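Local coordinates for protein DnaB intein (Synechocystis sp., PDB 1MI8) that probably catalyses protein splicing, cutting itself out of a replicative DNA helicase precursor and joining the flanking segments, at residues A[1-6]-A[70-75]; A[32-37]-A[144-149]; A[56-61]-A[132-137]. The protein carries 4 engineered substitutions. All coordinates share one frame; numbering follows the deposited sequence.

Contact 1 of 3, residues A[1-6]-A[70-75]. Engineered in segment 1-6: Ala3 (natural residue Cys).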
ATOM      1  N   SER A   1       0.305 -18.686  10.080  1.00 50.47           N
ATOM      2  CA  SER A   1      -0.524 -18.672   8.904  1.00 49.08           C
ATOM      3  C   SER A   1       0.030 -17.758   7.814  1.00 47.71           C
ATOM      4  O   SER A   1      -0.497 -17.789   6.697  1.00 48.03           O
ATOM      5  CB  SER A   1      -1.968 -18.260   9.234  1.00 49.75           C
ATOM      6  OG  SER A   1      -2.157 -16.883   9.098  1.00 49.53           O
ATOM      7  N   GLY A   2       1.023 -16.957   8.020  1.00 44.84           N
ATOM      8  CA  GLY A   2       1.486 -16.274   6.822  1.00 41.19           C
ATOM      9  C   GLY A   2       2.433 -17.180   6.007  1.00 38.95           C
ATOM     10  O   GLY A   2       2.376 -18.418   6.064  1.00 40.10           O
ATOM     11  N   ALA A   3       3.287 -16.486   5.268  1.00 33.99           N
ATOM     12  CA  ALA A   3       4.372 -17.118   4.495  1.00 29.89           C
ATOM     13  C   ALA A   3       5.062 -16.071   3.641  1.00 27.00           C
ATOM     14  O   ALA A   3       4.440 -15.094   3.190  1.00 25.68           O
ATOM     15  CB  ALA A   3       3.843 -18.287   3.593  1.00 30.02           C
ATOM     16  N   ILE A   4       6.341 -16.292   3.376  1.00 25.32           N
ATOM     17  CA  ILE A   4       7.099 -15.321   2.594  1.00 25.24           C
ATOM     18  C   ILE A   4       7.793 -16.028   1.425  1.00 28.03           C
ATOM     19  O   ILE A   4       7.898 -17.264   1.434  1.00 29.24           O
ATOM     20  CB  ILE A   4       8.174 -14.671   3.503  1.00 23.85           C
ATOM     21  CG1 ILE A   4       9.106 -15.781   4.059  1.00 17.48           C
ATOM     22  CG2 ILE A   4       7.474 -13.967   4.747  1.00 19.53           C
ATOM     23  CD1 ILE A   4      10.306 -15.257   4.846  1.00 20.82           C
ATOM     24  N   SER A   5       8.275 -15.263   0.450  1.00 25.30           N
ATOM     25  CA  SER A   5       8.999 -15.851  -0.675  1.00 26.75           C
ATOM     26  C   SER A   5      10.272 -16.605  -0.208  1.00 26.95           C
ATOM     27  O   SER A   5      10.968 -16.204   0.759  1.00 28.67           O
ATOM     28  CB  SER A   5       9.390 -14.749  -1.703  1.00 26.84           C
ATOM     29  OG  SER A   5      10.548 -15.068  -2.483  1.00 27.74           O
ATOM     30  N   GLY A   6      10.571 -17.691  -0.915  1.00 26.76           N
ATOM     31  CA  GLY A   6      11.739 -18.479  -0.621  1.00 26.43           C
ATOM     32  C   GLY A   6      13.030 -17.708  -0.770  1.00 26.98           C
ATOM     33  O   GLY A   6      14.039 -18.117  -0.231  1.00 25.67           O
ATOM     34  N   LYS A  70       9.103  -9.952   0.062  1.00 21.21           N
ATOM     35  CA  LYS A  70       7.954 -10.402  -0.669  1.00 21.77           C
ATOM     36  C   LYS A  70       7.221 -11.338   0.275  1.00 23.10           C
ATOM     37  O   LYS A  70       7.842 -12.255   0.831  1.00 22.22           O
ATOM     38  CB  LYS A  70       8.391 -11.142  -1.904  1.00 21.84           C
ATOM     39  CG  LYS A  70       8.781 -10.235  -3.058  1.00 25.04           C
ATOM     40  CD  LYS A  70       9.130 -11.109  -4.296  1.00 27.63           C
ATOM     41  CE  LYS A  70      10.438 -11.941  -4.088  1.00 29.14           C
ATOM     42  NZ  LYS A  70      10.539 -12.941  -5.248  1.00 32.26           N
ATOM     43  N   ALA A  71       5.909 -11.145   0.419  1.00 22.03           N
ATOM     44  CA  ALA A  71       5.154 -11.951   1.390  1.00 22.71           C
ATOM     45  C   ALA A  71       3.642 -12.100   1.063  1.00 22.35           C
ATOM     46  O   ALA A  71       3.083 -11.292   0.315  1.00 22.41           O
ATOM     47  CB  ALA A  71       5.336 -11.306   2.812  1.00 21.69           C
ATOM     48  N   THR A  72       2.974 -13.095   1.654  1.00 22.96           N
ATOM     49  CA  THR A  72       1.518 -13.278   1.407  1.00 24.07           C
ATOM     50  C   THR A  72       0.703 -12.174   2.062  1.00 24.58           C
ATOM     51  O   THR A  72       1.166 -11.500   3.004  1.00 23.41           O
ATOM     52  CB  THR A  72       0.986 -14.652   1.952  1.00 25.26           C
ATOM     53  OG1 THR A  72       1.383 -14.829   3.325  1.00 21.67           O
ATOM     54  CG2 THR A  72       1.566 -15.803   1.124  1.00 24.80           C
ATOM     55  N   ALA A  73      -0.502 -11.988   1.546  1.00 24.11           N
ATOM     56  CA  ALA A  73      -1.410 -10.966   2.016  1.00 25.09           C
ATOM     57  C   ALA A  73      -1.695 -11.111   3.492  1.00 25.60           C
ATOM     58  O   ALA A  73      -2.039 -10.135   4.163  1.00 24.18           O
ATOM     59  CB  ALA A  73      -2.762 -11.016   1.242  1.00 26.78           C
ATOM     60  N   ASN A  74      -1.569 -12.320   3.991  1.00 24.51           N
ATOM     61  CA  ASN A  74      -1.882 -12.527   5.370  1.00 26.72           C
ATOM     62  C   ASN A  74      -0.652 -12.603   6.302  1.00 25.56           C
ATOM     63  O   ASN A  74      -0.819 -12.787   7.510  1.00 25.14           O
ATOM     64  CB  ASN A  74      -2.748 -13.783   5.495  1.00 30.80           C
ATOM     65  CG  ASN A  74      -1.996 -15.025   5.136  1.00 35.36           C
ATOM     66  OD1 ASN A  74      -1.236 -14.968   4.047  1.00 35.55           O
ATOM     67  ND2 ASN A  74      -2.090 -16.046   5.838  1.00 39.85           N
ATOM     68  N   HIS A  75       0.566 -12.448   5.779  1.00 24.59           N
ATOM     69  CA  HIS A  75       1.725 -12.509   6.669  1.00 24.52           C
ATOM     70  C   HIS A  75       1.763 -11.238   7.527  1.00 24.23           C
ATOM     71  O   HIS A  75       1.598 -10.129   7.014  1.00 24.17           O
ATOM     72  CB  HIS A  75       3.039 -12.621   5.893  1.00 26.75           C
ATOM     73  CG  HIS A  75       4.150 -13.221   6.701  1.00 28.62           C
ATOM     74  ND1 HIS A  75       4.343 -14.580   6.800  1.00 30.11           N
ATOM     75  CD2 HIS A  75       5.072 -12.655   7.517  1.00 32.04           C
ATOM     76  CE1 HIS A  75       5.332 -14.833   7.640  1.00 30.67           C
ATOM     77  NE2 HIS A  75       5.794 -13.680   8.090  1.00 33.93           N
TER
HETATM   78  O   HOH W   1      -0.818 -14.640   9.718  1.00 49.19           O
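Ile4 and His75 are brought together by their first torsions. Ile4 CG1 lies between the backbone N and the carbonyl carbon (chi1 59°), with CG2 anti to the carbonyl carbon and beside the backbone N, while His75 CG is anti to its own N (chi1 -157°). The methyl CG2 settles over the middle of one face of the imidazole, a CH-pi contact 3.6 Å from CG2 to the His75 ring centroid. At the ring's edge and in its plane lies the backbone N of Ala3, 2.7 Å from His75 ND1. Ala3 is an engineered residue at a position that is naturally cysteine. A type I turn from Thr72 to His75 presents the ring, consistent with the Thr-x-x-His signature of inteins near the N-terminal splice junction. An alanine in place of His75 would probably open a gap beneath Ile4 CG2 and leave the Ala3 amide without the ring nitrogen beside it.

The backbones bond from Thr72 N to Ala3 O (2.9 Å) and from Ser5 N to Lys70 O (3.1 Å). At the far end, a water joins Ser1 OG (2.7 Å) to Asn74 O. Around this pairing, Ala3 packs on Thr53 of strand 41-63 and on Val136 of strand 120-140, Ala71 bonds through its backbone to Tyr59 of strand 41-63, and Ile4 probably bonds likewise to Phe137 of strand 120-140.

Contact 2 of 3, residues A[32-37]-A[144-149]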
ATOM      1  N   ILE A  32      17.789 -17.928  15.242  1.00 34.28           N
ATOM      2  CA  ILE A  32      17.485 -16.789  14.391  1.00 31.41           C
ATOM      3  C   ILE A  32      17.348 -15.583  15.319  1.00 31.52           C
ATOM      4  O   ILE A  32      17.555 -15.729  16.520  1.00 32.03           O
ATOM      5  CB  ILE A  32      16.214 -17.042  13.533  1.00 30.08           C
ATOM      6  CG1 ILE A  32      15.000 -17.521  14.365  1.00 28.36           C
ATOM      7  CG2 ILE A  32      16.559 -18.088  12.477  1.00 27.21           C
ATOM      8  CD1 ILE A  32      14.445 -16.503  15.432  1.00 30.68           C
ATOM      9  N   TRP A  33      17.096 -14.396  14.785  1.00 30.52           N
ATOM     10  CA  TRP A  33      16.886 -13.210  15.637  1.00 30.33           C
ATOM     11  C   TRP A  33      15.368 -12.927  15.761  1.00 30.57           C
ATOM     12  O   TRP A  33      14.669 -12.876  14.753  1.00 25.84           O
ATOM     13  CB  TRP A  33      17.582 -11.998  15.066  1.00 31.17           C
ATOM     14  CG  TRP A  33      19.040 -12.010  15.341  1.00 36.90           C
ATOM     15  CD1 TRP A  33      20.074 -12.078  14.418  1.00 36.80           C
ATOM     16  CD2 TRP A  33      19.664 -11.949  16.630  1.00 38.83           C
ATOM     17  NE1 TRP A  33      21.284 -12.056  15.069  1.00 38.47           N
ATOM     18  CE2 TRP A  33      21.064 -11.976  16.421  1.00 40.12           C
ATOM     19  CE3 TRP A  33      19.176 -11.879  17.944  1.00 41.07           C
ATOM     20  CZ2 TRP A  33      21.973 -11.924  17.473  1.00 41.87           C
ATOM     21  CZ3 TRP A  33      20.083 -11.828  18.991  1.00 43.42           C
ATOM     22  CH2 TRP A  33      21.466 -11.849  18.749  1.00 42.50           C
ATOM     23  N   ALA A  34      14.867 -12.831  17.004  1.00 30.34           N
ATOM     24  CA  ALA A  34      13.441 -12.550  17.259  1.00 29.65           C
ATOM     25  C   ALA A  34      13.325 -11.376  18.207  1.00 28.75           C
ATOM     26  O   ALA A  34      14.253 -11.079  18.943  1.00 29.66           O
ATOM     27  CB  ALA A  34      12.745 -13.745  17.869  1.00 25.62           C
ATOM     28  N   ILE A  35      12.203 -10.685  18.164  1.00 27.49           N
ATOM     29  CA  ILE A  35      12.007  -9.583  19.080  1.00 27.08           C
ATOM     30  C   ILE A  35      11.164 -10.161  20.235  1.00 25.49           C
ATOM     31  O   ILE A  35      10.277 -10.996  20.011  1.00 23.94           O
ATOM     32  CB  ILE A  35      11.222  -8.365  18.429  1.00 26.97           C
ATOM     33  CG1 ILE A  35      11.126  -7.241  19.445  1.00 28.46           C
ATOM     34  CG2 ILE A  35       9.800  -8.764  17.993  1.00 26.95           C
ATOM     35  CD1 ILE A  35      10.181  -6.112  19.111  1.00 31.57           C
ATOM     36  N   ASN A  36      11.472  -9.743  21.463  1.00 25.58           N
ATOM     37  CA  ASN A  36      10.699 -10.168  22.637  1.00 27.47           C
ATOM     38  C   ASN A  36       9.712  -8.971  22.807  1.00 27.27           C
ATOM     39  O   ASN A  36      10.100  -7.876  23.196  1.00 29.16           O
ATOM     40  CB  ASN A  36      11.666 -10.352  23.819  1.00 27.62           C
ATOM     41  CG  ASN A  36      10.946 -10.574  25.168  1.00 30.67           C
ATOM     42  OD1 ASN A  36      11.546 -11.125  26.109  1.00 30.86           O
ATOM     43  ND2 ASN A  36       9.700 -10.123  25.276  1.00 25.83           N
ATOM     44  N   GLU A  37       8.449  -9.186  22.474  1.00 30.02           N
ATOM     45  CA  GLU A  37       7.461  -8.105  22.507  1.00 33.92           C
ATOM     46  C   GLU A  37       7.214  -7.451  23.844  1.00 35.90           C
ATOM     47  O   GLU A  37       6.895  -6.268  23.902  1.00 38.47           O
ATOM     48  CB  GLU A  37       6.143  -8.591  21.974  1.00 34.79           C
ATOM     49  CG  GLU A  37       6.148  -9.042  20.545  1.00 36.89           C
ATOM     50  CD  GLU A  37       4.739  -8.962  20.016  1.00 38.87           C
ATOM     51  OE1 GLU A  37       4.321  -7.820  19.727  1.00 42.06           O
ATOM     52  OE2 GLU A  37       4.036  -9.998  19.944  1.00 39.59           O
ATOM     53  N   PRO A 144       8.969 -16.675  21.147  1.00 32.94           N
ATOM     54  CA  PRO A 144       8.657 -15.348  20.585  1.00 31.99           C
ATOM     55  C   PRO A 144       7.845 -15.355  19.289  1.00 30.32           C
ATOM     56  O   PRO A 144       7.236 -14.362  18.947  1.00 30.64           O
ATOM     57  CB  PRO A 144      10.050 -14.680  20.443  1.00 29.35           C
ATOM     58  CG  PRO A 144      10.920 -15.831  20.123  1.00 33.24           C
ATOM     59  CD  PRO A 144      10.413 -16.956  21.091  1.00 31.95           C
ATOM     60  N   HIS A 145       7.835 -16.463  18.566  1.00 30.65           N
ATOM     61  CA  HIS A 145       7.068 -16.585  17.304  1.00 31.54           C
ATOM     62  C   HIS A 145       7.338 -15.541  16.195  1.00 28.97           C
ATOM     63  O   HIS A 145       6.432 -15.125  15.492  1.00 27.61           O
ATOM     64  CB  HIS A 145       5.542 -16.634  17.592  1.00 34.46           C
ATOM     65  CG  HIS A 145       5.135 -17.797  18.454  1.00 40.77           C
ATOM     66  ND1 HIS A 145       5.409 -19.106  18.116  1.00 42.43           N
ATOM     67  CD2 HIS A 145       4.542 -17.847  19.674  1.00 43.78           C
ATOM     68  CE1 HIS A 145       5.008 -19.910  19.086  1.00 43.89           C
ATOM     69  NE2 HIS A 145       4.479 -19.173  20.047  1.00 43.04           N
ATOM     70  N   ASN A 146       8.566 -15.073  16.062  1.00 26.91           N
ATOM     71  CA  ASN A 146       8.824 -14.162  14.963  1.00 26.26           C
ATOM     72  C   ASN A 146      10.294 -14.280  14.627  1.00 26.01           C
ATOM     73  O   ASN A 146      11.051 -14.967  15.347  1.00 27.19           O
ATOM     74  CB  ASN A 146       8.453 -12.735  15.361  1.00 24.03           C
ATOM     75  CG  ASN A 146       9.332 -12.200  16.469  1.00 25.54           C
ATOM     76  OD1 ASN A 146      10.401 -11.661  16.211  1.00 22.12           O
ATOM     77  ND2 ASN A 146       8.870 -12.353  17.730  1.00 25.51           N
ATOM     78  N   PHE A 147      10.700 -13.702  13.503  1.00 24.72           N
ATOM     79  CA  PHE A 147      12.128 -13.766  13.114  1.00 24.76           C
ATOM     80  C   PHE A 147      12.451 -12.670  12.139  1.00 23.68           C
ATOM     81  O   PHE A 147      11.568 -12.082  11.534  1.00 24.25           O
ATOM     82  CB  PHE A 147      12.506 -15.129  12.452  1.00 23.67           C
ATOM     83  CG  PHE A 147      11.613 -15.532  11.260  1.00 24.38           C
ATOM     84  CD1 PHE A 147      10.322 -16.026  11.466  1.00 22.75           C
ATOM     85  CD2 PHE A 147      12.069 -15.384   9.937  1.00 20.77           C
ATOM     86  CE1 PHE A 147       9.494 -16.364  10.380  1.00 22.78           C
ATOM     87  CE2 PHE A 147      11.269 -15.715   8.853  1.00 19.63           C
ATOM     88  CZ  PHE A 147       9.974 -16.204   9.047  1.00 17.79           C
ATOM     89  N   VAL A 148      13.739 -12.447  11.940  1.00 22.03           N
ATOM     90  CA  VAL A 148      14.211 -11.452  11.011  1.00 20.61           C
ATOM     91  C   VAL A 148      14.478 -12.044   9.625  1.00 22.45           C
ATOM     92  O   VAL A 148      15.221 -13.028   9.482  1.00 22.81           O
ATOM     93  CB  VAL A 148      15.488 -10.864  11.522  1.00 21.40           C
ATOM     94  CG1 VAL A 148      16.077  -9.860  10.459  1.00 21.58           C
ATOM     95  CG2 VAL A 148      15.228 -10.256  12.932  1.00 19.43           C
ATOM     96  N   ALA A 149      13.834 -11.467   8.609  1.00 20.98           N
ATOM     97  CA  ALA A 149      14.055 -11.859   7.257  1.00 19.50           C
ATOM     98  C   ALA A 149      14.166 -10.586   6.445  1.00 19.32           C
ATOM     99  O   ALA A 149      13.348  -9.645   6.578  1.00 16.40           O
ATOM    100  CB  ALA A 149      12.910 -12.770   6.778  1.00 19.14           C
TER
HETATM  101  O   HOH W   2      16.625 -14.036  11.951  1.00 25.46           O
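Asn146 and Ile35 join two strands of the all-beta, horseshoe-like Hint fold by letting a side chain stand in for a backbone partner. Segments 32-36 and 146-149 approach to 4.7 Å between axes; the local axes stand at 127°, and the backbones make a single, weak hydrogen bond. With CG set between its backbone N and carbonyl carbon (chi1 65°), Asn146 turns its carboxamide to the Ile35 backbone. OD1 accepts Ile35 N at 2.8 Å in a nearly straight bond on a lone pair, and ND2 returns a bond to Ile35 O, also on a lone pair and close to the amide plane. Both ends of the carboxamide thus fix its rotation.

This is the tight part. Ala34 CB presses against Pro144 CG at 3.6 Å and lies 3.3 Å from Asn146 O, a buried carbonyl oxygen with no polar partner in the model. Ile32 CD1 touches Phe147 CB at 3.8 Å, and Ile32 and Phe147 both pack on Ile10 of strand 9-12.

The flank at Trp33 and Val148 is looser. Trp33 leads its indole away from segment 144-149, and its side chain meets Val148 through CB, against CG2. The bond from Val148 N to Trp33 O is the weak one, and water takes part: one molecule accepts from Trp33 N and donates to Val148 O. Back on the tight side, the Asn146 amide has a further acceptor, with ND2 donating to Pro144 O at 2.9 Å from above that carbonyl's plane.

Contact 3 of 3, residues A[56-61]-A[132-137]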
ATOM      1  N   LYS A  56       1.709 -19.274  -3.556  1.00 40.80           N
ATOM      2  CA  LYS A  56       0.736 -18.254  -3.193  1.00 38.94           C
ATOM      3  C   LYS A  56       1.110 -16.926  -3.745  1.00 34.90           C
ATOM      4  O   LYS A  56       2.262 -16.631  -3.949  1.00 33.76           O
ATOM      5  CB  LYS A  56       0.604 -18.099  -1.674  1.00 42.20           C
ATOM      6  CG  LYS A  56       0.328 -19.379  -0.905  1.00 46.98           C
ATOM      7  CD  LYS A  56      -1.026 -19.985  -1.226  1.00 50.63           C
ATOM      8  CE  LYS A  56      -1.041 -21.463  -0.800  1.00 52.98           C
ATOM      9  NZ  LYS A  56      -0.526 -21.600   0.612  1.00 54.55           N
ATOM     10  N   LEU A  57       0.099 -16.113  -3.971  1.00 33.99           N
ATOM     11  CA  LEU A  57       0.291 -14.788  -4.482  1.00 29.74           C
ATOM     12  C   LEU A  57       1.117 -14.027  -3.439  1.00 29.12           C
ATOM     13  O   LEU A  57       0.821 -14.042  -2.219  1.00 28.14           O
ATOM     14  CB  LEU A  57      -1.060 -14.155  -4.666  1.00 31.33           C
ATOM     15  CG  LEU A  57      -1.029 -12.750  -5.188  1.00 30.82           C
ATOM     16  CD1 LEU A  57      -0.224 -12.674  -6.482  1.00 32.66           C
ATOM     17  CD2 LEU A  57      -2.471 -12.325  -5.395  1.00 30.71           C
ATOM     18  N   VAL A  58       2.104 -13.301  -3.928  1.00 27.36           N
ATOM     19  CA  VAL A  58       2.991 -12.595  -3.049  1.00 27.10           C
ATOM     20  C   VAL A  58       2.999 -11.081  -3.328  1.00 27.23           C
ATOM     21  O   VAL A  58       2.697 -10.649  -4.450  1.00 29.05           O
ATOM     22  CB  VAL A  58       4.324 -13.356  -3.197  1.00 26.38           C
ATOM     23  CG1 VAL A  58       5.361 -12.620  -3.974  1.00 21.08           C
ATOM     24  CG2 VAL A  58       4.702 -13.883  -1.875  1.00 24.67           C
ATOM     25  N   TYR A  59       3.389 -10.298  -2.331  1.00 24.50           N
ATOM     26  CA  TYR A  59       3.375  -8.842  -2.410  1.00 23.27           C
ATOM     27  C   TYR A  59       4.672  -8.266  -1.904  1.00 21.96           C
ATOM     28  O   TYR A  59       5.158  -8.698  -0.868  1.00 22.58           O
ATOM     29  CB  TYR A  59       2.278  -8.276  -1.501  1.00 21.80           C
ATOM     30  CG  TYR A  59       0.893  -8.802  -1.762  1.00 21.76           C
ATOM     31  CD1 TYR A  59       0.519 -10.088  -1.390  1.00 21.06           C
ATOM     32  CD2 TYR A  59      -0.028  -8.003  -2.411  1.00 22.96           C
ATOM     33  CE1 TYR A  59      -0.805 -10.578  -1.683  1.00 25.32           C
ATOM     34  CE2 TYR A  59      -1.307  -8.447  -2.713  1.00 25.59           C
ATOM     35  CZ  TYR A  59      -1.702  -9.729  -2.353  1.00 24.72           C
ATOM     36  OH  TYR A  59      -2.975 -10.088  -2.687  1.00 27.56           O
ATOM     37  N   ILE A  60       5.209  -7.274  -2.611  1.00 23.12           N
ATOM     38  CA  ILE A  60       6.443  -6.595  -2.199  1.00 23.27           C
ATOM     39  C   ILE A  60       6.149  -5.485  -1.223  1.00 23.20           C
ATOM     40  O   ILE A  60       5.408  -4.542  -1.554  1.00 25.57           O
ATOM     41  CB  ILE A  60       7.137  -5.876  -3.360  1.00 26.76           C
ATOM     42  CG1 ILE A  60       7.589  -6.879  -4.409  1.00 28.83           C
ATOM     43  CG2 ILE A  60       8.266  -5.038  -2.822  1.00 25.94           C
ATOM     44  CD1 ILE A  60       8.107  -6.204  -5.740  1.00 29.00           C
ATOM     45  N   LEU A  61       6.733  -5.562  -0.034  1.00 20.96           N
ATOM     46  CA  LEU A  61       6.571  -4.497   0.968  1.00 19.94           C
ATOM     47  C   LEU A  61       7.945  -3.809   1.008  1.00 21.56           C
ATOM     48  O   LEU A  61       8.971  -4.491   1.104  1.00 21.06           O
ATOM     49  CB  LEU A  61       6.235  -5.108   2.338  1.00 20.42           C
ATOM     50  CG  LEU A  61       6.375  -4.266   3.613  1.00 25.04           C
ATOM     51  CD1 LEU A  61       5.761  -5.021   4.794  1.00 25.61           C
ATOM     52  CD2 LEU A  61       7.884  -4.028   3.934  1.00 27.77           C
ATOM     53  N   GLY A 132       3.230 -11.454  -7.798  1.00 36.94           N
ATOM     54  CA  GLY A 132       2.987 -12.668  -8.555  1.00 36.23           C
ATOM     55  C   GLY A 132       2.879 -13.851  -7.647  1.00 35.31           C
ATOM     56  O   GLY A 132       2.987 -13.707  -6.432  1.00 34.21           O
ATOM     57  N   VAL A 133       2.618 -15.028  -8.208  1.00 33.64           N
ATOM     58  CA  VAL A 133       2.505 -16.210  -7.354  1.00 32.92           C
ATOM     59  C   VAL A 133       3.858 -16.851  -7.345  1.00 32.77           C
ATOM     60  O   VAL A 133       4.577 -16.828  -8.353  1.00 29.86           O
ATOM     61  CB  VAL A 133       1.525 -17.279  -7.873  1.00 32.86           C
ATOM     62  CG1 VAL A 133       1.631 -18.521  -6.994  1.00 33.03           C
ATOM     63  CG2 VAL A 133       0.100 -16.748  -7.855  1.00 32.86           C
ATOM     64  N   GLU A 134       4.201 -17.388  -6.183  1.00 32.84           N
ATOM     65  CA  GLU A 134       5.468 -18.081  -5.985  1.00 34.04           C
ATOM     66  C   GLU A 134       5.293 -19.058  -4.855  1.00 33.24           C
ATOM     67  O   GLU A 134       4.290 -19.021  -4.132  1.00 32.34           O
ATOM     68  CB  GLU A 134       6.611 -17.164  -5.547  1.00 35.56           C
ATOM     69  CG  GLU A 134       6.640 -15.778  -6.066  1.00 37.35           C
ATOM     70  CD  GLU A 134       7.898 -15.080  -5.582  1.00 38.34           C
ATOM     71  OE1 GLU A 134       8.630 -15.666  -4.733  1.00 39.04           O
ATOM     72  OE2 GLU A 134       8.158 -13.961  -6.053  1.00 37.87           O
ATOM     73  N   GLU A 135       6.286 -19.947  -4.748  1.00 35.30           N
ATOM     74  CA  GLU A 135       6.366 -20.946  -3.681  1.00 36.90           C
ATOM     75  C   GLU A 135       6.608 -20.098  -2.439  1.00 34.94           C
ATOM     76  O   GLU A 135       7.413 -19.164  -2.451  1.00 33.72           O
ATOM     77  CB  GLU A 135       7.552 -21.894  -3.928  1.00 39.79           C
ATOM     78  CG  GLU A 135       7.123 -23.276  -4.350  1.00 44.53           C
ATOM     79  CD  GLU A 135       8.290 -24.094  -4.915  1.00 49.12           C
ATOM     80  OE1 GLU A 135       9.462 -23.848  -4.510  1.00 51.26           O
ATOM     81  OE2 GLU A 135       8.035 -24.993  -5.760  1.00 50.73           O
ATOM     82  N   VAL A 136       5.922 -20.426  -1.368  1.00 34.83           N
ATOM     83  CA  VAL A 136       6.041 -19.594  -0.197  1.00 34.33           C
ATOM     84  C   VAL A 136       6.352 -20.451   1.033  1.00 33.70           C
ATOM     85  O   VAL A 136       5.964 -21.644   1.109  1.00 32.83           O
ATOM     86  CB  VAL A 136       4.746 -18.697  -0.175  1.00 36.26           C
ATOM     87  CG1 VAL A 136       3.530 -19.434   0.380  1.00 34.15           C
ATOM     88  CG2 VAL A 136       5.033 -17.379   0.470  1.00 40.95           C
ATOM     89  N   PHE A 137       7.135 -19.873   1.941  1.00 30.49           N
ATOM     90  CA  PHE A 137       7.610 -20.571   3.132  1.00 30.63           C
ATOM     91  C   PHE A 137       7.450 -19.848   4.493  1.00 30.50           C
ATOM     92  O   PHE A 137       7.289 -18.610   4.560  1.00 26.92           O
ATOM     93  CB  PHE A 137       9.109 -20.891   2.988  1.00 31.18           C
ATOM     94  CG  PHE A 137       9.511 -21.628   1.697  1.00 33.40           C
ATOM     95  CD1 PHE A 137       9.477 -20.992   0.462  1.00 32.32           C
ATOM     96  CD2 PHE A 137      10.000 -22.946   1.756  1.00 34.68           C
ATOM     97  CE1 PHE A 137       9.919 -21.621  -0.707  1.00 35.76           C
ATOM     98  CE2 PHE A 137      10.464 -23.615   0.575  1.00 36.11           C
ATOM     99  CZ  PHE A 137      10.425 -22.957  -0.657  1.00 36.54           C
TER
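Lys56 and Glu134 form a hydrogen-bonded antiparallel pair where two long strands of the Hint fold, 41-63 and 120-140, meet. Lys56 N donates to Glu134 O at 2.7 Å, and Glu134 N donates back to Lys56 O at 3.1 Å. Two residues along, Val58 N reaches Gly132 O at 2.7 Å, but the return bond from Gly132 N is weak, at 3.5 Å to Val58 O. Between them Leu57 and Val133 are a non-hydrogen-bonded pair, their CA atoms 3.9 Å apart. The local axes stand 110° apart; three residue pairs of these segments are bridged, and the two strands go on bonding beyond them.

Side chains make the next shell. On the other face of the sheet from Leu57 and Val133, the Glu134 chain runs extended beyond CG and crosses Val58 obliquely, its OE2 3.7 Å from Val58 CG1. Farther out, that carboxylate is positioned by partners beyond the pair: OE2 forms a salt bridge with Lys70, and OE1 accepts from Ser5 OG. Lys56 NZ bonds to Thr53 O, and the aliphatic stem lies against Val136. Val136 also packs on the engineered Ala3, probably close to the N-terminal splice junction. The stem and the valine cross at about a right angle, and Lys56 CG comes within 3.5 Å of Val136 CG1, closer than usual for two carbons.

Overall arrangement
Contacts 1 and 2 are buried, each about 8 Å from the chain's centre and on opposite sides of it; contact 3, partly buried, lies farther out at about 13 Å. Contacts 1 and 3 lie about 6 Å apart between centres and share one sheet, where 4-5 pairs with 120-140 and 68-71 with 41-63; a lysine-glutamate charge pair also joins them. Contact 2 meets contact 1 by packing, through Ile4 CD1, and does not touch contact 3. Their chemistry differs accordingly: an imidazole beside a backbone amide and a carboxamide clasping a backbone in the two buried contacts, and ordinary strand pairing flanked by charged side chains in the outer one.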